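Local atomic coordinates of NADPH-flavin oxidoreductase (Helicobacter pylori, PDB entry 2H0U), a protein that binds FMN as a two-subunit member of the nitroreductase family and probably uses NAD(P)H to drive reductions through that flavin. Residues K28-E31 and A32-V36; Q116-K119 and N120-N124; K140-Y143 and I144-A147; W207-E210 and V211-V215. One frame throughout, in Å; residues are numbered along the deposited sequence.

Contact 1: residues K28-E31 and A32-V36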
loop_
_atom_site.group_PDB
_atom_site.type_symbol
_atom_site.label_atom_id
_atom_site.label_comp_id
_atom_site.label_asym_id
_atom_site.label_seq_id
_atom_site.Cartn_x
_atom_site.Cartn_y
_atom_site.Cartn_z
ATOM N N LYS A 28 -4.826 -11.112 -22.371
ATOM C CA LYS A 28 -3.942 -9.968 -22.523
ATOM C C LYS A 28 -4.136 -8.899 -21.434
ATOM O O LYS A 28 -3.140 -8.356 -20.938
ATOM C CB LYS A 28 -4.070 -9.387 -23.927
ATOM C CG LYS A 28 -3.130 -10.118 -24.894
ATOM C CD LYS A 28 -3.693 -10.077 -26.292
ATOM C CE LYS A 28 -3.204 -8.890 -27.086
ATOM N NZ LYS A 28 -3.338 -9.177 -28.569
ATOM N N ASP A 29 -5.392 -8.630 -21.051
ATOM C CA ASP A 29 -5.652 -7.681 -19.953
ATOM C C ASP A 29 -5.029 -8.223 -18.654
ATOM O O ASP A 29 -4.449 -7.458 -17.871
ATOM C CB ASP A 29 -7.139 -7.385 -19.748
ATOM C CG ASP A 29 -7.712 -6.416 -20.796
ATOM O OD1 ASP A 29 -6.938 -5.828 -21.590
ATOM O OD2 ASP A 29 -8.948 -6.247 -20.800
ATOM N N TRP A 30 -5.168 -9.527 -18.400
ATOM C CA TRP A 30 -4.611 -10.077 -17.153
ATOM C C TRP A 30 -3.081 -9.953 -17.139
ATOM O O TRP A 30 -2.491 -9.596 -16.118
ATOM C CB TRP A 30 -5.110 -11.503 -16.841
ATOM C CG TRP A 30 -4.540 -11.932 -15.516
ATOM C CD1 TRP A 30 -3.539 -12.861 -15.283
ATOM C CD2 TRP A 30 -4.873 -11.369 -14.254
ATOM N NE1 TRP A 30 -3.257 -12.916 -13.911
ATOM C CE2 TRP A 30 -4.050 -11.999 -13.272
ATOM C CE3 TRP A 30 -5.796 -10.369 -13.843
ATOM C CZ2 TRP A 30 -4.116 -11.669 -11.907
ATOM C CZ3 TRP A 30 -5.858 -10.048 -12.473
ATOM C CH2 TRP A 30 -5.013 -10.678 -11.531
ATOM N N GLU A 31 -2.429 -10.202 -18.276
ATOM C CA GLU A 31 -0.973 -10.136 -18.350
ATOM C C GLU A 31 -0.553 -8.696 -18.094
ATOM O O GLU A 31 0.468 -8.449 -17.466
ATOM C CB GLU A 31 -0.507 -10.586 -19.754
ATOM C CG GLU A 31 -0.557 -12.113 -19.915
ATOM C CD GLU A 31 -0.403 -12.583 -21.357
ATOM O OE1 GLU A 31 -0.473 -11.743 -22.310
ATOM O OE2 GLU A 31 -0.249 -13.818 -21.539
ATOM N N ALA A 32 -1.340 -7.736 -18.568
ATOM C CA ALA A 32 -0.992 -6.314 -18.290
ATOM C C ALA A 32 -1.091 -5.992 -16.807
ATOM O O ALA A 32 -0.227 -5.292 -16.265
ATOM C CB ALA A 32 -1.869 -5.353 -19.074
ATOM N N LEU A 33 -2.107 -6.524 -16.139
ATOM C CA LEU A 33 -2.260 -6.257 -14.701
ATOM C C LEU A 33 -1.126 -6.889 -13.904
ATOM O O LEU A 33 -0.619 -6.293 -12.964
ATOM C CB LEU A 33 -3.658 -6.718 -14.199
ATOM C CG LEU A 33 -4.865 -5.919 -14.692
ATOM C CD1 LEU A 33 -6.153 -6.534 -14.198
ATOM C CD2 LEU A 33 -4.790 -4.413 -14.296
ATOM N N VAL A 34 -0.680 -8.071 -14.306
ATOM C CA VAL A 34 0.443 -8.725 -13.603
ATOM C C VAL A 34 1.700 -7.863 -13.801
ATOM O O VAL A 34 2.479 -7.654 -12.863
ATOM C CB VAL A 34 0.731 -10.151 -14.161
ATOM C CG1 VAL A 34 2.045 -10.698 -13.530
ATOM C CG2 VAL A 34 -0.413 -11.062 -13.843
ATOM N N GLU A 35 1.854 -7.353 -15.017
ATOM C CA GLU A 35 2.931 -6.402 -15.305
ATOM C C GLU A 35 2.892 -5.148 -14.424
ATOM O O GLU A 35 3.932 -4.691 -13.935
ATOM C CB GLU A 35 2.971 -6.073 -16.810
ATOM C CG GLU A 35 4.098 -5.109 -17.224
ATOM C CD GLU A 35 5.509 -5.710 -17.132
ATOM O OE1 GLU A 35 5.695 -6.930 -16.860
ATOM O OE2 GLU A 35 6.451 -4.960 -17.419
ATOM N N VAL A 36 1.703 -4.574 -14.232
ATOM C CA VAL A 36 1.528 -3.475 -13.270
ATOM C C VAL A 36 2.108 -3.855 -11.891
ATOM O O VAL A 36 2.866 -3.080 -11.290
ATOM C CB VAL A 36 0.030 -3.040 -13.171
ATOM C CG1 VAL A 36 -0.201 -2.020 -12.038
ATOM C CG2 VAL A 36 -0.429 -2.432 -14.514
#
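Trp-30 reaches forward along its own helix and meets Leu-33 and Val-34, and these three side chains are the close-packed part of this turn. With CG anti to the backbone N (chi1 -177°), the indole swings along the helix surface toward the next turn. Val-34 CG2 comes to 3.4 Å from Trp-30 NE1, the two side chains crossing at about a right angle. At the other end of the ring system, Leu-33 CD1 lies 3.9 Å from Trp-30 CE3. Other parts of the fold also meet the indole: His-79 stacks on it, Phe-194 meets it edge-to-face, and the indole N-H bonds to Tyr-213 OH of the second subunit.

Backbone bonds bind the two halves of the stretch, among them Val-34 N to Trp-30 O at 3.0 Å and Leu-33 N to Asp-29 O at 3.1 Å. Ala-32 CB lies 3.5 Å from Asp-29 O; at the subunit interface Val-7 of the second subunit packs against Ala-32, and Asp-29 forms a salt bridge with Arg-3 of that chain.

The solvent side is much looser. Lys-28 and Glu-31 send their chains outward, and beyond CB the Glu-31 chain meets nothing of 32-36. Glu-35 bends at chi2 (70°) and forms a salt bridge with Arg-38. Trp-30, Leu-33 and Val-34 face protein, while Glu-31 is exposed to solvent and Lys-28 reaches the partner's Arg-3: this is the amphipathic helix 27-38 of the nitroreductase fold, packed on the long helix 131-155 and sharing in the dimer interface.

Contact 2: residues Q116-K119 and N120-N124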
loop_
_atom_site.group_PDB
_atom_site.type_symbol
_atom_site.label_atom_id
_atom_site.label_comp_id
_atom_site.label_asym_id
_atom_site.label_seq_id
_atom_site.Cartn_x
_atom_site.Cartn_y
_atom_site.Cartn_z
ATOM N N GLN A 116 25.645 -0.749 5.189
ATOM C CA GLN A 116 25.546 -0.164 6.523
ATOM C C GLN A 116 24.418 0.898 6.608
ATOM O O GLN A 116 23.798 1.079 7.656
ATOM C CB GLN A 116 26.896 0.396 6.973
ATOM C CG GLN A 116 28.034 -0.671 7.097
ATOM C CD GLN A 116 27.661 -1.896 7.946
ATOM O OE1 GLN A 116 27.706 -3.029 7.468
ATOM N NE2 GLN A 116 27.301 -1.673 9.187
ATOM N N ILE A 117 24.154 1.589 5.506
ATOM C CA ILE A 117 23.026 2.535 5.446
ATOM C C ILE A 117 21.693 1.781 5.560
ATOM O O ILE A 117 20.811 2.189 6.294
ATOM C CB ILE A 117 23.047 3.409 4.152
ATOM C CG1 ILE A 117 24.177 4.442 4.222
ATOM C CG2 ILE A 117 21.672 4.088 3.935
ATOM C CD1 ILE A 117 24.417 5.204 2.911
ATOM N N ILE A 118 21.588 0.654 4.859
ATOM C CA ILE A 118 20.428 -0.219 4.948
ATOM C C ILE A 118 20.271 -0.751 6.365
ATOM O O ILE A 118 19.177 -0.724 6.921
ATOM C CB ILE A 118 20.501 -1.402 3.967
ATOM C CG1 ILE A 118 20.488 -0.880 2.516
ATOM C CG2 ILE A 118 19.320 -2.405 4.214
ATOM C CD1 ILE A 118 20.391 -1.979 1.450
ATOM N N LYS A 119 21.376 -1.226 6.940
ATOM C CA LYS A 119 21.327 -1.709 8.308
ATOM C C LYS A 119 20.773 -0.627 9.282
ATOM O O LYS A 119 19.872 -0.893 10.069
ATOM C CB LYS A 119 22.718 -2.157 8.756
ATOM C CG LYS A 119 22.759 -2.624 10.196
ATOM C CD LYS A 119 24.160 -2.987 10.548
ATOM C CE LYS A 119 24.273 -3.699 11.895
ATOM N NZ LYS A 119 24.098 -2.742 12.993
ATOM N N ASN A 120 21.360 0.566 9.260
ATOM C CA ASN A 120 20.892 1.644 10.147
ATOM C C ASN A 120 19.431 2.034 9.890
ATOM O O ASN A 120 18.665 2.292 10.824
ATOM C CB ASN A 120 21.739 2.882 9.988
ATOM C CG ASN A 120 21.264 4.026 10.878
ATOM O OD1 ASN A 120 21.479 4.009 12.094
ATOM N ND2 ASN A 120 20.601 5.028 10.272
ATOM N N PHE A 121 19.082 2.140 8.618
ATOM C CA PHE A 121 17.729 2.483 8.209
ATOM C C PHE A 121 16.727 1.514 8.813
ATOM O O PHE A 121 15.755 1.934 9.427
ATOM C CB PHE A 121 17.677 2.432 6.689
ATOM C CG PHE A 121 16.289 2.459 6.108
ATOM C CD1 PHE A 121 15.432 3.549 6.311
ATOM C CD2 PHE A 121 15.877 1.432 5.274
ATOM C CE1 PHE A 121 14.161 3.597 5.715
ATOM C CE2 PHE A 121 14.606 1.467 4.675
ATOM C CZ PHE A 121 13.747 2.551 4.906
ATOM N N GLN A 122 16.954 0.220 8.630
ATOM C CA GLN A 122 16.015 -0.786 9.151
ATOM C C GLN A 122 15.977 -0.924 10.677
ATOM O O GLN A 122 14.900 -0.913 11.262
ATOM C CB GLN A 122 16.326 -2.135 8.546
ATOM C CG GLN A 122 16.005 -2.198 7.031
ATOM C CD GLN A 122 16.054 -3.644 6.543
ATOM O OE1 GLN A 122 16.916 -4.394 6.954
ATOM N NE2 GLN A 122 15.123 -4.025 5.658
ATOM N N GLU A 123 17.158 -1.065 11.290
ATOM C CA GLU A 123 17.298 -1.316 12.726
ATOM C C GLU A 123 16.946 -0.094 13.566
ATOM O O GLU A 123 16.295 -0.232 14.603
ATOM C CB GLU A 123 18.705 -1.795 13.049
ATOM C CG GLU A 123 19.055 -3.123 12.375
ATOM C CD GLU A 123 20.384 -3.727 12.811
ATOM O OE1 GLU A 123 21.147 -3.148 13.622
ATOM O OE2 GLU A 123 20.685 -4.823 12.321
ATOM N N ASN A 124 17.367 1.087 13.111
ATOM C CA ASN A 124 17.240 2.295 13.919
ATOM C C ASN A 124 16.187 3.251 13.426
ATOM O O ASN A 124 15.277 3.625 14.183
ATOM C CB ASN A 124 18.583 2.995 14.022
ATOM C CG ASN A 124 19.641 2.109 14.662
ATOM O OD1 ASN A 124 20.812 2.162 14.289
ATOM N ND2 ASN A 124 19.226 1.267 15.609
#
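Phe-121 N donates to Ile-117 O over 2.9 Å, the shortest hydrogen bond between 116-119 and 120-124. It belongs to the regular i to i+4 series of helix 113-125, an outlying helix of the nitroreductase fold; Gln-122 N to Ile-118 O continues the series at 3.0 Å. Toward 121-124 the helix widens into a pi-type turn near its end, where the backbone of Gln-122 bonds to Leu-128 and Asn-129 takes the carbonyl of Glu-123.

One turn apart, Lys-119 and Glu-123 close a salt bridge. The Lys-119 chain runs straight from a CG set anti to the backbone N, then bends at its last torsion (chi4 -75°), which turns NZ toward the carboxylate. NZ sits 3.0 Å from Glu-123 OE1, approaching from above the carboxylate plane, 41° out of it. The aliphatic part of Lys-119 runs alongside, with CG 3.7 Å from Glu-123 OE2.

On the buried flank Ile-118 and Gln-122 run side by side in the same direction, and the Gln-122 amide nitrogen is taken by the carbonyl of Val-89. Phe-121 leads away from the preceding turn toward Ser-43 and Ile-44 of its own chain and Glu-164 of the second subunit, its side chain about 6 Å from a bound FMN. At the root of that side chain, Phe-121 CB rests 3.2 Å from Ile-117 O, while Ile-118 O lies at the edge of the ring, near its plane.

Contact 3: residues K140-Y143 and I144-A147. With FMN (flavin mononucleotide), chain B.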
loop_
_atom_site.group_PDB
_atom_site.type_symbol
_atom_site.label_atom_id
_atom_site.label_comp_id
_atom_site.label_asym_id
_atom_site.label_seq_id
_atom_site.Cartn_x
_atom_site.Cartn_y
_atom_site.Cartn_z
ATOM N N LYS A 140 3.907 -4.161 3.811
ATOM C CA LYS A 140 3.537 -2.797 3.368
ATOM C C LYS A 140 3.846 -2.558 1.869
ATOM O O LYS A 140 3.045 -1.918 1.151
ATOM C CB LYS A 140 4.263 -1.744 4.252
ATOM C CG LYS A 140 3.719 -1.693 5.701
ATOM C CD LYS A 140 4.559 -0.692 6.566
ATOM C CE LYS A 140 4.308 -1.025 8.050
ATOM N NZ LYS A 140 4.861 0.119 8.896
ATOM N N GLN A 141 5.011 -3.030 1.416
ATOM C CA GLN A 141 5.404 -2.831 0.021
ATOM C C GLN A 141 4.388 -3.549 -0.882
ATOM O O GLN A 141 4.002 -3.011 -1.924
ATOM C CB GLN A 141 6.827 -3.380 -0.271
ATOM C CG GLN A 141 7.915 -2.999 0.818
ATOM C CD GLN A 141 7.977 -1.512 1.110
ATOM O OE1 GLN A 141 8.081 -0.688 0.200
ATOM N NE2 GLN A 141 7.934 -1.163 2.389
ATOM N N THR A 142 3.953 -4.736 -0.480
ATOM C CA THR A 142 2.947 -5.455 -1.273
ATOM C C THR A 142 1.608 -4.738 -1.336
ATOM O O THR A 142 0.830 -4.960 -2.272
ATOM C CB THR A 142 2.655 -6.917 -0.787
ATOM O OG1 THR A 142 2.036 -6.917 0.522
ATOM C CG2 THR A 142 3.914 -7.781 -0.806
ATOM N N TYR A 143 1.320 -3.880 -0.363
ATOM C CA TYR A 143 0.031 -3.145 -0.446
ATOM C C TYR A 143 0.106 -2.136 -1.588
ATOM O O TYR A 143 -0.898 -1.856 -2.220
ATOM C CB TYR A 143 -0.347 -2.484 0.886
ATOM C CG TYR A 143 -1.086 -3.431 1.853
ATOM C CD1 TYR A 143 -0.499 -4.640 2.248
ATOM C CD2 TYR A 143 -2.379 -3.139 2.324
ATOM C CE1 TYR A 143 -1.159 -5.556 3.125
ATOM C CE2 TYR A 143 -3.046 -4.023 3.221
ATOM C CZ TYR A 143 -2.410 -5.232 3.590
ATOM O OH TYR A 143 -2.990 -6.139 4.424
ATOM N N ILE A 144 1.295 -1.547 -1.815
ATOM C CA ILE A 144 1.513 -0.685 -3.004
ATOM C C ILE A 144 1.269 -1.511 -4.282
ATOM O O ILE A 144 0.565 -1.096 -5.190
ATOM C CB ILE A 144 2.931 -0.076 -3.046
ATOM C CG1 ILE A 144 3.177 0.732 -1.782
ATOM C CG2 ILE A 144 3.122 0.798 -4.361
ATOM C CD1 ILE A 144 4.715 1.250 -1.718
ATOM N N GLN A 145 1.874 -2.681 -4.327
ATOM C CA GLN A 145 1.766 -3.547 -5.503
ATOM C C GLN A 145 0.289 -3.845 -5.773
ATOM O O GLN A 145 -0.178 -3.756 -6.901
ATOM C CB GLN A 145 2.524 -4.853 -5.205
ATOM C CG GLN A 145 2.581 -5.833 -6.330
ATOM C CD GLN A 145 3.393 -7.061 -5.958
ATOM O OE1 GLN A 145 3.174 -7.702 -4.932
ATOM N NE2 GLN A 145 4.362 -7.360 -6.778
HETATM N N MSE A 146 -0.444 -4.239 -4.732
HETATM C CA MSE A 146 -1.881 -4.569 -4.890
HETATM C C MSE A 146 -2.702 -3.329 -5.264
HETATM O O MSE A 146 -3.567 -3.385 -6.156
HETATM C CB MSE A 146 -2.418 -5.206 -3.582
HETATM C CG MSE A 146 -3.926 -5.348 -3.603
HETATM SE SE MSE A 146 -4.679 -5.935 -1.895
HETATM C CE MSE A 146 -4.401 -4.299 -0.842
ATOM N N ALA A 147 -2.411 -2.192 -4.614
ATOM C CA ALA A 147 -3.103 -0.918 -4.939
ATOM C C ALA A 147 -2.936 -0.538 -6.422
ATOM O O ALA A 147 -3.902 -0.150 -7.092
ATOM C CB ALA A 147 -2.576 0.260 -4.027
HETATM N N1 FMN B . 13.808 6.789 -2.357
HETATM C C2 FMN B . 14.634 7.676 -1.683
HETATM O O2 FMN B . 15.522 8.246 -2.305
HETATM N N3 FMN B . 14.506 7.891 -0.335
HETATM C C4 FMN B . 13.553 7.207 0.376
HETATM O O4 FMN B . 13.342 7.508 1.548
HETATM C C4A FMN B . 12.735 6.276 -0.302
HETATM N N5 FMN B . 11.777 5.577 0.392
HETATM C C5A FMN B . 10.894 4.735 -0.263
HETATM C C6 FMN B . 9.917 4.077 0.512
HETATM C C7 FMN B . 9.030 3.217 -0.153
HETATM C C7M FMN B . 7.778 2.820 0.574
HETATM C C8 FMN B . 9.129 2.973 -1.537
HETATM C C8M FMN B . 7.974 2.271 -2.265
HETATM C C9 FMN B . 10.100 3.630 -2.276
HETATM C C9A FMN B . 11.004 4.502 -1.634
HETATM N N10 FMN B . 12.011 5.158 -2.356
HETATM C C10 FMN B . 12.850 6.077 -1.678
HETATM C "C1'" FMN B . 12.204 4.963 -3.831
HETATM C "C2'" FMN B . 12.648 3.536 -4.185
HETATM O "O2'" FMN B . 14.055 3.495 -4.169
HETATM C "C3'" FMN B . 12.108 3.238 -5.590
HETATM O "O3'" FMN B . 10.694 3.253 -5.577
HETATM C "C4'" FMN B . 12.498 1.880 -6.164
HETATM O "O4'" FMN B . 13.903 1.876 -6.357
HETATM C "C5'" FMN B . 11.795 1.518 -7.487
HETATM O "O5'" FMN B . 12.146 2.536 -8.441
HETATM P P FMN B . 10.990 3.383 -9.157
HETATM O O1P FMN B . 10.135 3.944 -8.050
HETATM O O2P FMN B . 11.697 4.491 -9.936
HETATM O O3P FMN B . 10.187 2.504 -10.079
#
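Tyr-143 and Met-146, the latter a selenomethionine, lie side by side on one flank of the helix and point the same way. Met-146 runs out extended and then turns at its last torsion (chi3 71°), folding CE back to 3.9 Å from Tyr-143 CD2. Beyond that, the Tyr-143 hydroxyl bonds to Glu-164, and both side chains pack on strand 186-195.

On another flank Gln-141 and Ile-144 meet the flavin. In Gln-141, CG lies anti to the carbonyl carbon and the chain bends at chi2 (-52°), bringing OE1 to 3.5 Å from FMN C7M. That same oxygen accepts the backbone N-H of Ser-43, and NE2 bonds to Trp-137 O and to Glu-164 of the second subunit, so the amide is held from several directions. Ile-144 stays extended, and its CD1 reaches FMN C8M at 3.5 Å. The dimethyl end of the isoalloxazine thus rests on a glutamine and an isoleucine one turn apart.

Beneath them the backbone bond from Ile-144 N to Lys-140 O is weak, while Met-146 N to Thr-142 O is firm at 2.9 Å. With Ala-147 against its counterpart in the second subunit, the arrangement is that of the central dimer-interface helix of nitroreductases, lining FMN pockets built by both subunits.

Contact 4: residues W207-E210 and V211-V215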
loop_
_atom_site.group_PDB
_atom_site.type_symbol
_atom_site.label_atom_id
_atom_site.label_comp_id
_atom_site.label_asym_id
_atom_site.label_seq_id
_atom_site.Cartn_x
_atom_site.Cartn_y
_atom_site.Cartn_z
ATOM N N TRP A 207 -14.568 9.942 5.713
ATOM C CA TRP A 207 -14.436 11.191 6.464
ATOM C C TRP A 207 -14.342 12.380 5.507
ATOM O O TRP A 207 -13.804 12.248 4.413
ATOM C CB TRP A 207 -13.186 11.221 7.335
ATOM C CG TRP A 207 -13.216 10.321 8.538
ATOM C CD1 TRP A 207 -12.397 9.244 8.763
ATOM C CD2 TRP A 207 -14.061 10.426 9.688
ATOM N NE1 TRP A 207 -12.688 8.659 9.978
ATOM C CE2 TRP A 207 -13.707 9.366 10.569
ATOM C CE3 TRP A 207 -15.077 11.318 10.082
ATOM C CZ2 TRP A 207 -14.354 9.163 11.788
ATOM C CZ3 TRP A 207 -15.698 11.114 11.310
ATOM C CH2 TRP A 207 -15.332 10.055 12.147
ATOM N N LYS A 208 -14.842 13.532 5.938
ATOM C CA LYS A 208 -14.639 14.804 5.194
ATOM C C LYS A 208 -13.169 15.214 5.246
ATOM O O LYS A 208 -12.409 14.829 6.170
ATOM C CB LYS A 208 -15.511 15.951 5.758
ATOM C CG LYS A 208 -16.974 15.699 5.619
ATOM C CD LYS A 208 -17.836 16.939 5.954
ATOM C CE LYS A 208 -18.348 17.723 4.687
ATOM N NZ LYS A 208 -19.047 16.844 3.665
ATOM N N THR A 209 -12.770 15.988 4.236
ATOM C CA THR A 209 -11.362 16.393 4.053
ATOM C C THR A 209 -10.668 16.857 5.342
ATOM O O THR A 209 -9.577 16.385 5.623
ATOM C CB THR A 209 -11.223 17.460 2.976
ATOM O OG1 THR A 209 -11.858 16.991 1.787
ATOM C CG2 THR A 209 -9.733 17.723 2.658
ATOM N N GLU A 210 -11.305 17.775 6.081
ATOM C CA GLU A 210 -10.738 18.423 7.295
ATOM C C GLU A 210 -10.411 17.420 8.371
ATOM O O GLU A 210 -9.518 17.635 9.203
ATOM C CB GLU A 210 -11.730 19.410 7.915
ATOM C CG GLU A 210 -12.237 20.410 6.930
ATOM C CD GLU A 210 -13.613 20.027 6.393
ATOM O OE1 GLU A 210 -13.683 19.245 5.395
ATOM O OE2 GLU A 210 -14.619 20.556 6.986
ATOM N N VAL A 211 -11.092 16.294 8.337
ATOM C CA VAL A 211 -10.835 15.259 9.332
ATOM C C VAL A 211 -9.537 14.426 9.030
ATOM O O VAL A 211 -8.800 14.060 9.953
ATOM C CB VAL A 211 -12.073 14.349 9.500
ATOM C CG1 VAL A 211 -11.784 13.269 10.473
ATOM C CG2 VAL A 211 -13.268 15.172 9.992
ATOM N N ILE A 212 -9.262 14.164 7.753
ATOM C CA ILE A 212 -8.170 13.270 7.373
ATOM C C ILE A 212 -6.988 13.979 6.682
ATOM O O ILE A 212 -6.059 13.336 6.196
ATOM C CB ILE A 212 -8.696 12.039 6.551
ATOM C CG1 ILE A 212 -9.601 12.488 5.377
ATOM C CG2 ILE A 212 -9.452 11.065 7.533
ATOM C CD1 ILE A 212 -8.836 13.214 4.218
ATOM N N TYR A 213 -7.016 15.311 6.688
ATOM C CA TYR A 213 -5.976 16.081 6.005
ATOM C C TYR A 213 -5.796 17.421 6.667
ATOM O O TYR A 213 -6.785 18.135 6.909
ATOM C CB TYR A 213 -6.346 16.273 4.542
ATOM C CG TYR A 213 -5.380 17.183 3.785
ATOM C CD1 TYR A 213 -4.109 16.729 3.385
ATOM C CD2 TYR A 213 -5.770 18.473 3.428
ATOM C CE1 TYR A 213 -3.240 17.583 2.665
ATOM C CE2 TYR A 213 -4.934 19.309 2.734
ATOM C CZ TYR A 213 -3.673 18.866 2.360
ATOM O OH TYR A 213 -2.867 19.729 1.655
ATOM N N GLU A 214 -4.545 17.772 6.944
ATOM C CA GLU A 214 -4.268 19.067 7.549
ATOM C C GLU A 214 -2.953 19.681 7.028
ATOM O O GLU A 214 -1.976 18.970 6.788
ATOM C CB GLU A 214 -4.258 18.890 9.074
ATOM C CG GLU A 214 -3.568 19.955 9.823
ATOM C CD GLU A 214 -3.753 19.812 11.312
ATOM O OE1 GLU A 214 -3.756 18.662 11.796
ATOM O OE2 GLU A 214 -3.905 20.858 11.973
ATOM N N VAL A 215 -2.930 20.996 6.857
ATOM C CA VAL A 215 -1.718 21.672 6.403
ATOM C C VAL A 215 -0.953 22.143 7.655
ATOM O O VAL A 215 -1.526 22.762 8.560
ATOM C CB VAL A 215 -2.054 22.840 5.453
ATOM C CG1 VAL A 215 -0.799 23.554 4.944
ATOM C CG2 VAL A 215 -2.910 22.347 4.262
#
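This is a local hydrophobic turn in the C-terminal arm, where Trp-207 folds against Val-211 and Ile-212 of the short helix 209-212 before the chain straightens into strand 213-216. Val-211 CG1 sits over one face of the indole in a CH-pi contact, 4.0 Å from the centroid of the five-membered ring. Its nearest ring atom is Trp-207 CD2, at 3.7 Å. Ile-212 comes in beside it: CG1 stands between the backbone N and the carbonyl carbon (chi1 51°), an uncommon setting that leaves CG2 directed at the indole, 3.7 Å from Trp-207 CD1.

The turn is tight. Val-211 N bonds to Lys-208 O at 2.9 Å, and Ile-212 N to Thr-209 O at 3.1 Å, both with i to i+3 spacing. Lys-208 takes the N-cap position, and Tyr-213 is the first residue to leave helical geometry.

The turn lies against the second subunit. Trp-207 NE1 bonds to Tyr-95 of that chain, Arg-38 there takes the Trp-207 carbonyl, and Tyr-213 packs on Leu-53 of the second subunit. Residues 213-215 then join a strand of the partner in parallel, extending its sheet: the C-terminal strand exchange characteristic of dimeric nitroreductases.

The four contacts follow one another along the chain, on helices 27-38, 113-125 and 131-155 and then on the C-terminal arm. Contact 3 lies near the middle, about 3 Å from the chain's centre, with contact 1 about 16 Å and contact 2 about 22 Å from it, centre to centre. Contacts 1 and 2 stand on opposite sides of the chain's centre, 35 Å apart. Contact 4 is about 24 Å from contact 3 and lies against the second subunit, so it reaches the neighbourhood of contact 1 in that chain. Helices 27-38 and 131-155 and the C-terminal arm join the two subunits; helix 113-125 stands at the periphery, with Phe-121 near a flavin.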